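ORF 37 (Human herpesvirus 8 type M, PDB 3FHD) is a viral alkaline nuclease that cuts single- and double-stranded DNA with endonuclease and exonuclease activity, processing branched viral DNA intermediates to promote unit-length linear genomes for packaging. Local coordinates at residues C106-V110 with D111-G115; K61-H65 with A66-D70; F302-I306 with S307-V311; E207-K210 with T211-T215; Y465-R468 with G469-H472. All coordinates share one frame; numbering follows the deposited sequence.

Contact 1: C106-V110 with D111-G115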
loop_
_atom_site.group_PDB
_atom_site.type_symbol
_atom_site.label_atom_id
_atom_site.label_comp_id
_atom_site.label_asym_id
_atom_site.label_seq_id
_atom_site.Cartn_x
_atom_site.Cartn_y
_atom_site.Cartn_z
ATOM N N CYS A 106 22.636 7.465 0.441
ATOM C CA CYS A 106 23.859 7.584 1.192
ATOM C C CYS A 106 24.574 8.916 0.877
ATOM O O CYS A 106 25.045 9.604 1.789
ATOM C CB CYS A 106 24.735 6.344 0.896
ATOM S SG CYS A 106 26.178 6.103 1.902
ATOM N N ASN A 107 24.619 9.306 -0.402
ATOM C CA ASN A 107 25.263 10.559 -0.791
ATOM C C ASN A 107 24.636 11.746 -0.088
ATOM O O ASN A 107 25.349 12.630 0.360
ATOM C CB ASN A 107 25.194 10.784 -2.299
ATOM C CG ASN A 107 26.171 9.902 -3.063
ATOM O OD1 ASN A 107 27.125 9.387 -2.497
ATOM N ND2 ASN A 107 25.927 9.731 -4.359
ATOM N N PHE A 108 23.303 11.748 -0.008
ATOM C CA PHE A 108 22.563 12.843 0.634
ATOM C C PHE A 108 22.852 12.979 2.137
ATOM O O PHE A 108 23.077 14.097 2.621
ATOM C CB PHE A 108 21.055 12.734 0.396
ATOM C CG PHE A 108 20.267 13.945 0.908
ATOM C CD1 PHE A 108 20.124 15.096 0.113
ATOM C CD2 PHE A 108 19.687 13.932 2.177
ATOM C CE1 PHE A 108 19.409 16.215 0.585
ATOM C CE2 PHE A 108 18.981 15.041 2.661
ATOM C CZ PHE A 108 18.834 16.186 1.864
ATOM N N PHE A 109 22.835 11.862 2.867
ATOM C CA PHE A 109 23.207 11.868 4.267
ATOM C C PHE A 109 24.588 12.452 4.426
ATOM O O PHE A 109 24.786 13.424 5.156
ATOM C CB PHE A 109 23.229 10.439 4.841
ATOM C CG PHE A 109 21.886 9.939 5.334
ATOM C CD1 PHE A 109 21.335 10.419 6.524
ATOM C CD2 PHE A 109 21.191 8.945 4.613
ATOM C CE1 PHE A 109 20.086 9.929 6.963
ATOM C CE2 PHE A 109 19.959 8.445 5.052
ATOM C CZ PHE A 109 19.407 8.927 6.211
ATOM N N VAL A 110 25.555 11.856 3.739
ATOM C CA VAL A 110 26.947 12.309 3.875
ATOM C C VAL A 110 27.112 13.807 3.547
ATOM O O VAL A 110 27.698 14.566 4.337
ATOM C CB VAL A 110 27.927 11.394 3.102
ATOM C CG1 VAL A 110 29.355 11.981 3.074
ATOM C CG2 VAL A 110 27.955 10.002 3.726
ATOM N N ASP A 111 26.566 14.251 2.419
ATOM C CA ASP A 111 26.735 15.644 2.005
ATOM C C ASP A 111 25.883 16.688 2.752
ATOM O O ASP A 111 26.358 17.793 3.017
ATOM C CB ASP A 111 26.477 15.793 0.508
ATOM C CG ASP A 111 27.473 15.020 -0.347
ATOM O OD1 ASP A 111 28.678 14.992 -0.015
ATOM O OD2 ASP A 111 27.043 14.454 -1.375
ATOM N N ARG A 112 24.624 16.372 3.044
ATOM C CA ARG A 112 23.686 17.380 3.541
ATOM C C ARG A 112 23.362 17.211 5.023
ATOM O O ARG A 112 22.902 18.146 5.670
ATOM C CB ARG A 112 22.378 17.348 2.741
ATOM C CG ARG A 112 22.509 17.692 1.245
ATOM C CD ARG A 112 23.014 19.124 1.070
ATOM N NE ARG A 112 23.774 19.287 -0.164
ATOM C CZ ARG A 112 24.508 20.359 -0.449
ATOM N NH1 ARG A 112 25.153 20.424 -1.610
ATOM N NH2 ARG A 112 24.596 21.372 0.420
ATOM N N VAL A 113 23.561 16.014 5.549
ATOM C CA VAL A 113 23.186 15.742 6.941
ATOM C C VAL A 113 24.441 15.651 7.821
ATOM O O VAL A 113 24.391 16.044 8.982
ATOM C CB VAL A 113 22.275 14.463 7.075
ATOM C CG1 VAL A 113 21.876 14.158 8.554
ATOM C CG2 VAL A 113 21.015 14.571 6.205
ATOM N N PHE A 114 25.541 15.128 7.269
ATOM C CA PHE A 114 26.744 14.812 8.068
ATOM C C PHE A 114 27.862 15.829 7.866
ATOM O O PHE A 114 28.986 15.593 8.299
ATOM C CB PHE A 114 27.320 13.416 7.751
ATOM C CG PHE A 114 26.383 12.254 7.996
ATOM C CD1 PHE A 114 25.219 12.379 8.764
ATOM C CD2 PHE A 114 26.734 10.985 7.511
ATOM C CE1 PHE A 114 24.374 11.274 8.981
ATOM C CE2 PHE A 114 25.902 9.864 7.729
ATOM C CZ PHE A 114 24.730 10.003 8.451
ATOM N N GLY A 115 27.571 16.934 7.188
ATOM C CA GLY A 115 28.561 17.978 6.948
ATOM C C GLY A 115 29.698 17.562 6.034
ATOM O O GLY A 115 30.728 18.206 6.023
#

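Contact 2: K61-H65 with A66-D70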
loop_
_atom_site.group_PDB
_atom_site.type_symbol
_atom_site.label_atom_id
_atom_site.label_comp_id
_atom_site.label_asym_id
_atom_site.label_seq_id
_atom_site.Cartn_x
_atom_site.Cartn_y
_atom_site.Cartn_z
ATOM N N LYS A 61 16.966 -6.310 13.371
ATOM C CA LYS A 61 18.316 -6.825 13.539
ATOM C C LYS A 61 19.321 -5.687 13.787
ATOM O O LYS A 61 20.283 -5.850 14.528
ATOM C CB LYS A 61 18.735 -7.666 12.330
ATOM C CG LYS A 61 17.914 -8.959 12.116
ATOM C CD LYS A 61 18.032 -9.938 13.268
ATOM C CE LYS A 61 17.613 -11.376 12.844
ATOM N NZ LYS A 61 16.289 -11.434 12.109
ATOM N N PHE A 62 19.115 -4.544 13.136
ATOM C CA PHE A 62 19.858 -3.326 13.465
ATOM C C PHE A 62 19.794 -3.004 15.000
ATOM O O PHE A 62 20.822 -2.837 15.656
ATOM C CB PHE A 62 19.334 -2.177 12.584
ATOM C CG PHE A 62 19.889 -0.824 12.933
ATOM C CD1 PHE A 62 21.185 -0.471 12.562
ATOM C CD2 PHE A 62 19.106 0.093 13.599
ATOM C CE1 PHE A 62 21.685 0.798 12.875
ATOM C CE2 PHE A 62 19.595 1.368 13.928
ATOM C CZ PHE A 62 20.885 1.718 13.562
ATOM N N LEU A 63 18.592 -2.942 15.572
ATOM C CA LEU A 63 18.423 -2.527 16.959
ATOM C C LEU A 63 18.920 -3.580 17.965
ATOM O O LEU A 63 19.175 -3.269 19.150
ATOM C CB LEU A 63 16.947 -2.189 17.231
ATOM C CG LEU A 63 16.369 -1.008 16.463
ATOM C CD1 LEU A 63 14.883 -0.837 16.836
ATOM C CD2 LEU A 63 17.185 0.247 16.737
ATOM N N LYS A 64 19.077 -4.811 17.480
ATOM C CA LYS A 64 19.503 -5.956 18.296
ATOM C C LYS A 64 21.015 -6.127 18.230
ATOM O O LYS A 64 21.580 -6.887 19.014
ATOM C CB LYS A 64 18.820 -7.255 17.824
ATOM C CG LYS A 64 17.311 -7.335 18.143
ATOM C CD LYS A 64 17.078 -8.072 19.430
ATOM C CE LYS A 64 15.700 -7.815 20.047
ATOM N NZ LYS A 64 15.280 -9.031 20.832
ATOM N N HIS A 65 21.664 -5.421 17.301
ATOM C CA HIS A 65 23.131 -5.562 17.098
ATOM C C HIS A 65 23.896 -5.150 18.365
ATOM O O HIS A 65 23.454 -4.258 19.086
ATOM C CB HIS A 65 23.568 -4.709 15.891
ATOM C CG HIS A 65 24.963 -4.992 15.412
ATOM N ND1 HIS A 65 26.085 -4.562 16.091
ATOM C CD2 HIS A 65 25.421 -5.647 14.315
ATOM C CE1 HIS A 65 27.173 -4.954 15.446
ATOM N NE2 HIS A 65 26.798 -5.621 14.369
ATOM N N ALA A 66 25.036 -5.784 18.635
ATOM C CA ALA A 66 25.858 -5.445 19.800
ATOM C C ALA A 66 26.214 -3.952 19.914
ATOM O O ALA A 66 26.210 -3.391 21.011
ATOM C CB ALA A 66 27.137 -6.316 19.830
ATOM N N LYS A 67 26.493 -3.310 18.785
ATOM C CA LYS A 67 26.896 -1.909 18.770
ATOM C C LYS A 67 25.762 -0.925 19.119
ATOM O O LYS A 67 26.022 0.081 19.769
ATOM C CB LYS A 67 27.585 -1.561 17.443
ATOM C CG LYS A 67 28.871 -2.366 17.155
ATOM C CD LYS A 67 29.718 -1.651 16.094
ATOM C CE LYS A 67 31.084 -2.288 15.855
ATOM N NZ LYS A 67 31.195 -2.976 14.520
ATOM N N VAL A 68 24.517 -1.222 18.729
ATOM C CA VAL A 68 23.333 -0.424 19.148
ATOM C C VAL A 68 23.021 -0.664 20.635
ATOM O O VAL A 68 22.693 0.278 21.369
ATOM C CB VAL A 68 22.070 -0.714 18.272
ATOM C CG1 VAL A 68 20.844 0.079 18.770
ATOM C CG2 VAL A 68 22.326 -0.369 16.805
ATOM N N ARG A 69 23.132 -1.932 21.061
ATOM C CA ARG A 69 22.921 -2.348 22.461
ATOM C C ARG A 69 23.880 -1.632 23.402
ATOM O O ARG A 69 23.477 -1.119 24.457
ATOM C CB ARG A 69 23.129 -3.861 22.607
ATOM C CG ARG A 69 22.009 -4.736 22.047
ATOM C CD ARG A 69 22.369 -6.208 22.265
ATOM N NE ARG A 69 21.340 -7.131 21.787
ATOM C CZ ARG A 69 20.318 -7.567 22.516
ATOM N NH1 ARG A 69 20.128 -7.137 23.764
ATOM N NH2 ARG A 69 19.468 -8.430 21.978
ATOM N N ASP A 70 25.163 -1.628 23.012
ATOM C CA ASP A 70 26.233 -0.959 23.743
ATOM C C ASP A 70 26.030 0.551 23.879
ATOM O O ASP A 70 26.219 1.107 24.957
ATOM C CB ASP A 70 27.584 -1.229 23.064
ATOM C CG ASP A 70 28.064 -2.677 23.231
ATOM O OD1 ASP A 70 27.443 -3.466 23.987
ATOM O OD2 ASP A 70 29.082 -3.031 22.590
#

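Contact 3: F302-I306 with S307-V311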
loop_
_atom_site.group_PDB
_atom_site.type_symbol
_atom_site.label_atom_id
_atom_site.label_comp_id
_atom_site.label_asym_id
_atom_site.label_seq_id
_atom_site.Cartn_x
_atom_site.Cartn_y
_atom_site.Cartn_z
ATOM N N PHE A 302 -24.828 -11.747 -10.757
ATOM C CA PHE A 302 -23.424 -12.106 -10.885
ATOM C C PHE A 302 -22.778 -12.208 -9.496
ATOM O O PHE A 302 -22.146 -13.217 -9.166
ATOM C CB PHE A 302 -22.689 -11.099 -11.783
ATOM C CG PHE A 302 -21.202 -11.321 -11.851
ATOM C CD1 PHE A 302 -20.673 -12.373 -12.605
ATOM C CD2 PHE A 302 -20.335 -10.474 -11.170
ATOM C CE1 PHE A 302 -19.292 -12.586 -12.665
ATOM C CE2 PHE A 302 -18.947 -10.683 -11.210
ATOM C CZ PHE A 302 -18.434 -11.747 -11.972
ATOM N N PHE A 303 -22.968 -11.190 -8.663
ATOM C CA PHE A 303 -22.410 -11.234 -7.313
ATOM C C PHE A 303 -22.868 -12.455 -6.521
ATOM O O PHE A 303 -22.051 -13.131 -5.875
ATOM C CB PHE A 303 -22.702 -9.943 -6.537
ATOM C CG PHE A 303 -21.709 -8.845 -6.804
ATOM C CD1 PHE A 303 -20.345 -9.062 -6.617
ATOM C CD2 PHE A 303 -22.128 -7.592 -7.232
ATOM C CE1 PHE A 303 -19.419 -8.050 -6.848
ATOM C CE2 PHE A 303 -21.213 -6.586 -7.471
ATOM C CZ PHE A 303 -19.851 -6.817 -7.283
ATOM N N TYR A 304 -24.160 -12.752 -6.603
ATOM C CA TYR A 304 -24.739 -13.866 -5.862
ATOM C C TYR A 304 -24.779 -15.160 -6.668
ATOM O O TYR A 304 -25.687 -15.971 -6.481
ATOM C CB TYR A 304 -26.142 -13.509 -5.319
ATOM C CG TYR A 304 -26.180 -12.268 -4.420
ATOM C CD1 TYR A 304 -25.121 -11.957 -3.561
ATOM C CD2 TYR A 304 -27.275 -11.413 -4.435
ATOM C CE1 TYR A 304 -25.161 -10.816 -2.741
ATOM C CE2 TYR A 304 -27.332 -10.286 -3.620
ATOM C CZ TYR A 304 -26.280 -9.987 -2.776
ATOM O OH TYR A 304 -26.349 -8.859 -1.966
ATOM N N SER A 305 -23.807 -15.358 -7.561
ATOM C CA SER A 305 -23.664 -16.637 -8.262
ATOM C C SER A 305 -22.667 -17.561 -7.536
ATOM O O SER A 305 -22.431 -18.696 -7.961
ATOM C CB SER A 305 -23.279 -16.413 -9.728
ATOM O OG SER A 305 -21.999 -15.805 -9.835
ATOM N N ILE A 306 -22.090 -17.064 -6.436
ATOM C CA ILE A 306 -21.182 -17.849 -5.572
ATOM C C ILE A 306 -21.657 -17.873 -4.093
ATOM O O ILE A 306 -22.455 -17.037 -3.677
ATOM C CB ILE A 306 -19.698 -17.360 -5.643
ATOM C CG1 ILE A 306 -19.541 -15.950 -5.055
ATOM C CG2 ILE A 306 -19.135 -17.447 -7.078
ATOM C CD1 ILE A 306 -18.130 -15.605 -4.716
ATOM N N SER A 307 -21.137 -18.816 -3.309
ATOM C CA SER A 307 -21.589 -19.029 -1.916
ATOM C C SER A 307 -21.074 -18.006 -0.894
ATOM O O SER A 307 -21.686 -17.824 0.173
ATOM C CB SER A 307 -21.249 -20.450 -1.439
ATOM O OG SER A 307 -19.844 -20.591 -1.279
ATOM N N LYS A 308 -19.952 -17.355 -1.195
ATOM C CA LYS A 308 -19.452 -16.279 -0.330
ATOM C C LYS A 308 -19.376 -14.949 -1.092
ATOM O O LYS A 308 -18.282 -14.527 -1.513
ATOM C CB LYS A 308 -18.082 -16.644 0.279
ATOM C CG LYS A 308 -18.130 -17.761 1.328
ATOM C CD LYS A 308 -18.697 -17.268 2.642
ATOM C CE LYS A 308 -18.635 -18.330 3.730
ATOM N NZ LYS A 308 -18.543 -17.669 5.079
ATOM N N PRO A 309 -20.536 -14.276 -1.260
ATOM C CA PRO A 309 -20.638 -13.083 -2.107
ATOM C C PRO A 309 -19.802 -11.895 -1.603
ATOM O O PRO A 309 -19.618 -11.724 -0.385
ATOM C CB PRO A 309 -22.121 -12.729 -2.046
ATOM C CG PRO A 309 -22.798 -13.960 -1.561
ATOM C CD PRO A 309 -21.827 -14.599 -0.637
ATOM N N ALA A 310 -19.320 -11.084 -2.540
ATOM C CA ALA A 310 -18.442 -9.967 -2.208
ATOM C C ALA A 310 -19.224 -8.728 -1.748
ATOM O O ALA A 310 -18.623 -7.743 -1.312
ATOM C CB ALA A 310 -17.508 -9.629 -3.386
ATOM N N VAL A 311 -20.553 -8.781 -1.838
ATOM C CA VAL A 311 -21.407 -7.665 -1.434
ATOM C C VAL A 311 -22.303 -8.108 -0.270
ATOM O O VAL A 311 -22.848 -9.231 -0.287
ATOM C CB VAL A 311 -22.303 -7.198 -2.617
ATOM C CG1 VAL A 311 -23.344 -6.205 -2.157
ATOM C CG2 VAL A 311 -21.452 -6.616 -3.749
#

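Contact 4: E207-K210 with T211-T215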
loop_
_atom_site.group_PDB
_atom_site.type_symbol
_atom_site.label_atom_id
_atom_site.label_comp_id
_atom_site.label_asym_id
_atom_site.label_seq_id
_atom_site.Cartn_x
_atom_site.Cartn_y
_atom_site.Cartn_z
ATOM N N GLU A 207 -1.287 -6.300 -12.156
ATOM C CA GLU A 207 -0.676 -5.546 -13.251
ATOM C C GLU A 207 -1.666 -5.306 -14.385
ATOM O O GLU A 207 -1.609 -4.256 -15.052
ATOM C CB GLU A 207 0.565 -6.261 -13.823
ATOM C CG GLU A 207 1.827 -6.153 -12.972
ATOM C CD GLU A 207 2.212 -4.716 -12.672
ATOM O OE1 GLU A 207 2.393 -3.912 -13.628
ATOM O OE2 GLU A 207 2.348 -4.400 -11.469
ATOM N N VAL A 208 -2.560 -6.278 -14.615
ATOM C CA VAL A 208 -3.573 -6.109 -15.648
ATOM C C VAL A 208 -4.514 -4.973 -15.277
ATOM O O VAL A 208 -4.841 -4.124 -16.131
ATOM C CB VAL A 208 -4.355 -7.414 -15.942
ATOM C CG1 VAL A 208 -5.617 -7.111 -16.745
ATOM C CG2 VAL A 208 -3.473 -8.378 -16.716
ATOM N N VAL A 209 -4.960 -4.951 -14.016
ATOM C CA VAL A 209 -5.817 -3.858 -13.582
ATOM C C VAL A 209 -5.120 -2.483 -13.714
ATOM O O VAL A 209 -5.763 -1.516 -14.137
ATOM C CB VAL A 209 -6.385 -4.048 -12.159
ATOM C CG1 VAL A 209 -7.262 -2.824 -11.746
ATOM C CG2 VAL A 209 -7.188 -5.357 -12.077
ATOM N N LYS A 210 -3.837 -2.393 -13.359
ATOM C CA LYS A 210 -3.080 -1.127 -13.559
ATOM C C LYS A 210 -3.155 -0.673 -14.997
ATOM O O LYS A 210 -3.409 0.509 -15.261
ATOM C CB LYS A 210 -1.591 -1.268 -13.216
ATOM C CG LYS A 210 -1.302 -1.451 -11.778
ATOM C CD LYS A 210 0.168 -1.242 -11.428
ATOM C CE LYS A 210 0.420 -1.979 -10.107
ATOM N NZ LYS A 210 1.643 -1.593 -9.360
ATOM N N THR A 211 -2.912 -1.601 -15.926
ATOM C CA THR A 211 -3.029 -1.291 -17.373
ATOM C C THR A 211 -4.406 -0.757 -17.786
ATOM O O THR A 211 -4.491 0.178 -18.597
ATOM C CB THR A 211 -2.655 -2.488 -18.261
ATOM O OG1 THR A 211 -1.384 -2.990 -17.843
ATOM C CG2 THR A 211 -2.529 -2.047 -19.748
ATOM N N LEU A 212 -5.467 -1.361 -17.253
ATOM C CA LEU A 212 -6.842 -0.879 -17.457
ATOM C C LEU A 212 -7.072 0.552 -16.965
ATOM O O LEU A 212 -7.678 1.366 -17.683
ATOM C CB LEU A 212 -7.853 -1.819 -16.796
ATOM C CG LEU A 212 -8.013 -3.237 -17.372
ATOM C CD1 LEU A 212 -8.703 -4.175 -16.381
ATOM C CD2 LEU A 212 -8.777 -3.206 -18.706
ATOM N N LEU A 213 -6.604 0.852 -15.753
ATOM C CA LEU A 213 -6.718 2.194 -15.180
ATOM C C LEU A 213 -5.959 3.211 -16.033
ATOM O O LEU A 213 -6.501 4.249 -16.433
ATOM C CB LEU A 213 -6.201 2.193 -13.711
ATOM C CG LEU A 213 -6.994 1.321 -12.719
ATOM C CD1 LEU A 213 -6.391 1.247 -11.280
ATOM C CD2 LEU A 213 -8.460 1.774 -12.670
ATOM N N ALA A 214 -4.703 2.885 -16.336
ATOM C CA ALA A 214 -3.815 3.767 -17.097
ATOM C C ALA A 214 -4.314 4.040 -18.531
ATOM O O ALA A 214 -4.397 5.200 -18.980
ATOM C CB ALA A 214 -2.414 3.160 -17.112
ATOM N N THR A 215 -4.667 2.965 -19.233
ATOM C CA THR A 215 -5.061 3.012 -20.640
ATOM C C THR A 215 -6.525 3.408 -20.892
ATOM O O THR A 215 -6.837 4.112 -21.883
ATOM C CB THR A 215 -4.794 1.640 -21.287
ATOM O OG1 THR A 215 -3.404 1.329 -21.132
ATOM C CG2 THR A 215 -5.154 1.655 -22.770
#

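Contact 5: Y465-R468 with G469-H472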
loop_
_atom_site.group_PDB
_atom_site.type_symbol
_atom_site.label_atom_id
_atom_site.label_comp_id
_atom_site.label_asym_id
_atom_site.label_seq_id
_atom_site.Cartn_x
_atom_site.Cartn_y
_atom_site.Cartn_z
ATOM N N TYR A 465 -13.820 7.824 1.341
ATOM C CA TYR A 465 -13.640 9.112 2.029
ATOM C C TYR A 465 -13.268 8.885 3.495
ATOM O O TYR A 465 -13.706 7.894 4.083
ATOM C CB TYR A 465 -14.906 9.969 1.910
ATOM C CG TYR A 465 -15.369 10.196 0.474
ATOM C CD1 TYR A 465 -14.866 11.248 -0.288
ATOM C CD2 TYR A 465 -16.301 9.346 -0.117
ATOM C CE1 TYR A 465 -15.301 11.449 -1.618
ATOM C CE2 TYR A 465 -16.723 9.523 -1.431
ATOM C CZ TYR A 465 -16.223 10.579 -2.176
ATOM O OH TYR A 465 -16.666 10.768 -3.481
ATOM N N PHE A 466 -12.466 9.797 4.074
ATOM C CA PHE A 466 -11.936 9.647 5.449
ATOM C C PHE A 466 -12.173 10.892 6.323
ATOM O O PHE A 466 -11.454 11.907 6.184
ATOM C CB PHE A 466 -10.438 9.285 5.459
ATOM C CG PHE A 466 -10.094 8.105 4.603
ATOM C CD1 PHE A 466 -10.390 6.818 5.030
ATOM C CD2 PHE A 466 -9.498 8.293 3.352
ATOM C CE1 PHE A 466 -10.098 5.728 4.202
ATOM C CE2 PHE A 466 -9.193 7.223 2.535
ATOM C CZ PHE A 466 -9.514 5.942 2.948
ATOM N N PRO A 467 -13.158 10.816 7.249
ATOM C CA PRO A 467 -13.391 11.931 8.179
ATOM C C PRO A 467 -12.121 12.189 8.998
ATOM O O PRO A 467 -11.394 11.244 9.314
ATOM C CB PRO A 467 -14.535 11.429 9.074
ATOM C CG PRO A 467 -15.135 10.253 8.350
ATOM C CD PRO A 467 -14.031 9.660 7.531
ATOM N N ARG A 468 -11.848 13.451 9.323
ATOM C CA ARG A 468 -10.567 13.818 9.940
ATOM C C ARG A 468 -10.391 13.277 11.341
ATOM O O ARG A 468 -9.300 12.822 11.699
ATOM C CB ARG A 468 -10.394 15.338 9.972
ATOM C CG ARG A 468 -9.842 15.889 8.687
ATOM C CD ARG A 468 -9.747 17.408 8.788
ATOM N NE ARG A 468 -10.108 18.051 7.525
ATOM C CZ ARG A 468 -10.736 19.222 7.430
ATOM N NH1 ARG A 468 -11.089 19.897 8.527
ATOM N NH2 ARG A 468 -11.024 19.713 6.228
ATOM N N GLY A 469 -11.449 13.388 12.132
ATOM C CA GLY A 469 -11.435 12.935 13.510
ATOM C C GLY A 469 -11.227 11.431 13.553
ATOM O O GLY A 469 -10.528 10.920 14.434
ATOM N N ALA A 470 -11.825 10.726 12.589
ATOM C CA ALA A 470 -11.718 9.280 12.517
ATOM C C ALA A 470 -10.267 8.884 12.227
ATOM O O ALA A 470 -9.714 8.044 12.917
ATOM C CB ALA A 470 -12.654 8.707 11.458
ATOM N N LYS A 471 -9.642 9.505 11.229
ATOM C CA LYS A 471 -8.223 9.241 10.940
ATOM C C LYS A 471 -7.323 9.526 12.123
ATOM O O LYS A 471 -6.435 8.737 12.440
ATOM C CB LYS A 471 -7.730 10.105 9.794
ATOM C CG LYS A 471 -7.960 9.523 8.449
ATOM C CD LYS A 471 -7.795 10.593 7.415
ATOM C CE LYS A 471 -6.465 10.567 6.755
ATOM N NZ LYS A 471 -6.482 11.385 5.515
ATOM N N HIS A 472 -7.539 10.681 12.759
ATOM C CA HIS A 472 -6.739 11.054 13.928
ATOM C C HIS A 472 -6.793 9.976 15.037
ATOM O O HIS A 472 -5.763 9.605 15.588
ATOM C CB HIS A 472 -7.145 12.441 14.443
ATOM C CG HIS A 472 -6.415 12.867 15.685
ATOM N ND1 HIS A 472 -6.903 12.633 16.957
ATOM C CD2 HIS A 472 -5.241 13.526 15.850
ATOM C CE1 HIS A 472 -6.058 13.122 17.848
ATOM N NE2 HIS A 472 -5.039 13.662 17.203
HETATM O O HOH W 1 -8.973 13.101 6.001
#

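Contact 1: C106-V110 with D111-G115
V110, F109 and D111 lose the most surface where helix 104-113 runs out. The carbonyl of F109 takes two backbone donors: V113 N at 2.9 Å from F109 O and F114 N at 2.8 Å, the second bond closing a wider pi-type turn. That turn brings F114 back against F109 and V110. F109 O and F109 CB lie over the same face of the F114 ring, CB 4.2 Å from the F114 centroid. The two phenylalanine rings meet obliquely, planes 35° apart, F109 CD1 lying 3.9 Å from F114 CZ. V110 brings its CG2 branch across F114 CD2 at 4.1 Å. D111 gives its backbone: D111 N bonds N107 O at 2.9 Å. One turn after F108, R112 lays CB over the face of its ring, 3.9 Å from the F108 centroid; CG, anti to the carbonyl carbon (chi1 -63°), follows toward CE1. Y90 of helix 83-100 meets both F109 and F114 edge-to-face. Main-chain bonds and aromatic carbon secure the helix end, with D111 and R112 on the exposed side.

Contact 2: K61-H65 with A66-D70
H65 turns its imidazole toward the start of the next helix, and ND1 accepts K67 N at 3.0 Å. The bond is nearly straight, 171° at the hydrogen, and the donor lies in the ring plane, at the ring edge. With CG anti to the backbone N (chi1 -168°), the imidazole reaches past A66 and runs side by side with K67, whose CG sits 3.5 Å from H65 CE1. H65 O faces into the first turn, taking R69 N at 3.1 Å and, weakly, V68 N. R69 then reaches back with an extended chain, and its NE donates to K64 O at 2.8 Å, the oxygen tilted 21° from the guanidinium plane. The K64 side chain crosses the guanidinium, CD 3.5 Å from R69 NH2, which brings two like charges, K64 NZ and R69 NH2, to 4.4 Å; the guanidinium also meets Y492 in a cation-pi contact. On the buried side V68 fills the angle between the helices: CG2 stands over the centre of the F62 ring, 4.1 Å from its centroid, while CG1 touches L63 CD2. Further out, F33 packs on H65, K67 and V68, D31 takes a weak bond from H65 NE2, and L84 of helix 83-100 covers F62 and L63. This is a short helix-helix junction between 59-64 and 66-72, with a histidine serving as the side-chain N-cap of the second helix.

Contact 3: F302-I306 with S307-V311
V311 pushes its CG2 methyl straight at the F303 ring, a bump seated over the centre of the face, 3.6 Å from the centroid and 7° off the normal, so all six ring carbons lie at similar distances from it. CG2 is the branch anti to the carbonyl carbon; CG1 goes the other way, to Y304 OH at 4.0 Å. After Y304 the chain leaves helix 296-303 and doubles back through 305-309, so that P309 to V311 return against F303 and Y304. The P309 CB corner is the second bump, set against the Y304 edge 3.4 Å from CD1; V311 O lies farther along that edge. At the bend itself I306 CD1 comes to 3.4 Å from K308 O. L387 of strand 379-389 backs both F303 and V311. S305 N and OG both bond F302 O, while Y304 OH bonds W333 O and Y273 OH bonds F303 O and A310 N. Across the turn the contact is one of carbon fit; its polar groups are met within the helix end and by neighbouring loops.

Contact 4: E207-K210 with T211-T215
Four backbone i+4 to i bonds cross from 207-210 to 211-214 within helix 203-217, all near straight; that of A214 N to K210 O, at 2.9 Å, reaches 168°. T211 adds a side-chain approach to the first of them. Its OG1, anti to the carbonyl carbon (chi1 -51°), swings back over the preceding turn to 3.1 Å from E207 O, the oxygen that T211 N binds. On the inner side, two i, i+4 pairs of branched side chains follow the helix. V209 and L213 lie side by side and point the same way, V209 CG1 4.2 Å from L213 CD1; next to them V208 CG1 approaches L212 CD1 at 4.3 Å. Both pairs lie against the central mixed sheet of the PD-(D/E)XK nuclease fold: L459 of strand 455-464 meets V209 and L213, P456 meets V208 and L212, and I267 of strand 262-269 touches V209 and L213. K210 leaves the helix along a chain extended beyond CG and carries its buried ammonium toward the metal site. There NZ bonds the backbone oxygens of D243 and L225 and forms a long salt bridge with E207 OE2 at 3.6 Å. D243 and I267 both belong to the magnesium site, and the K210 side chain stays about 7 Å from the ion itself.

Contact 5: Y465-R468 with G469-H472
The apolar contact is between F466 CB and the K471 chain: CD lies 3.5 Å from F466 CB, and CG is a little farther away. The lysine aliphatic part thus packs at the root of the phenylalanine, while the ring itself leads off to helix 394-412. P467 CB and A470 CB touch at 4.1 Å, and L349 and C353 of helix 348-355 cover A470. Among backbone bonds, K471 N to P467 O (3.1 Å) and H472 N to R468 O (3.0 Å) form the first turn, both close to straight. One water bridges F466 O and K471 NZ: it donates to F466 O at 2.8 Å and accepts from K471 NZ at 3.1 Å. A bend at chi3 (99°) turns the ammonium toward this water. The K471 ammonium also forms a salt bridge with E407 and bonds S403 OG. Proline at the N-cap, its carbonyl taking the first i+4 bond, marks the passage from strand 455-464 of the central sheet into the long helix 468-489.

How the contacts relate
Contact 4 is the buried one of the five: its helix lies on the central sheet and sends a lysine toward the magnesium site, so its chemistry is branched aliphatic packing plus a buried charge. Contacts 1, 2, 3 and 5 are all partly buried. Contact 3 leads from a helix into strand 311-313, contact 5 from strand 455-464 into a helix; the first relies on methyl and ring shape, the second on a helix start, a lysine chain against F466 and a bridging water. Contacts 1 and 2 lie in the helical part away from the metal, their centres 23 Å apart, and both lean on helix 83-100. Contact 1 lies at the end of one helix, contact 2 at the junction of two.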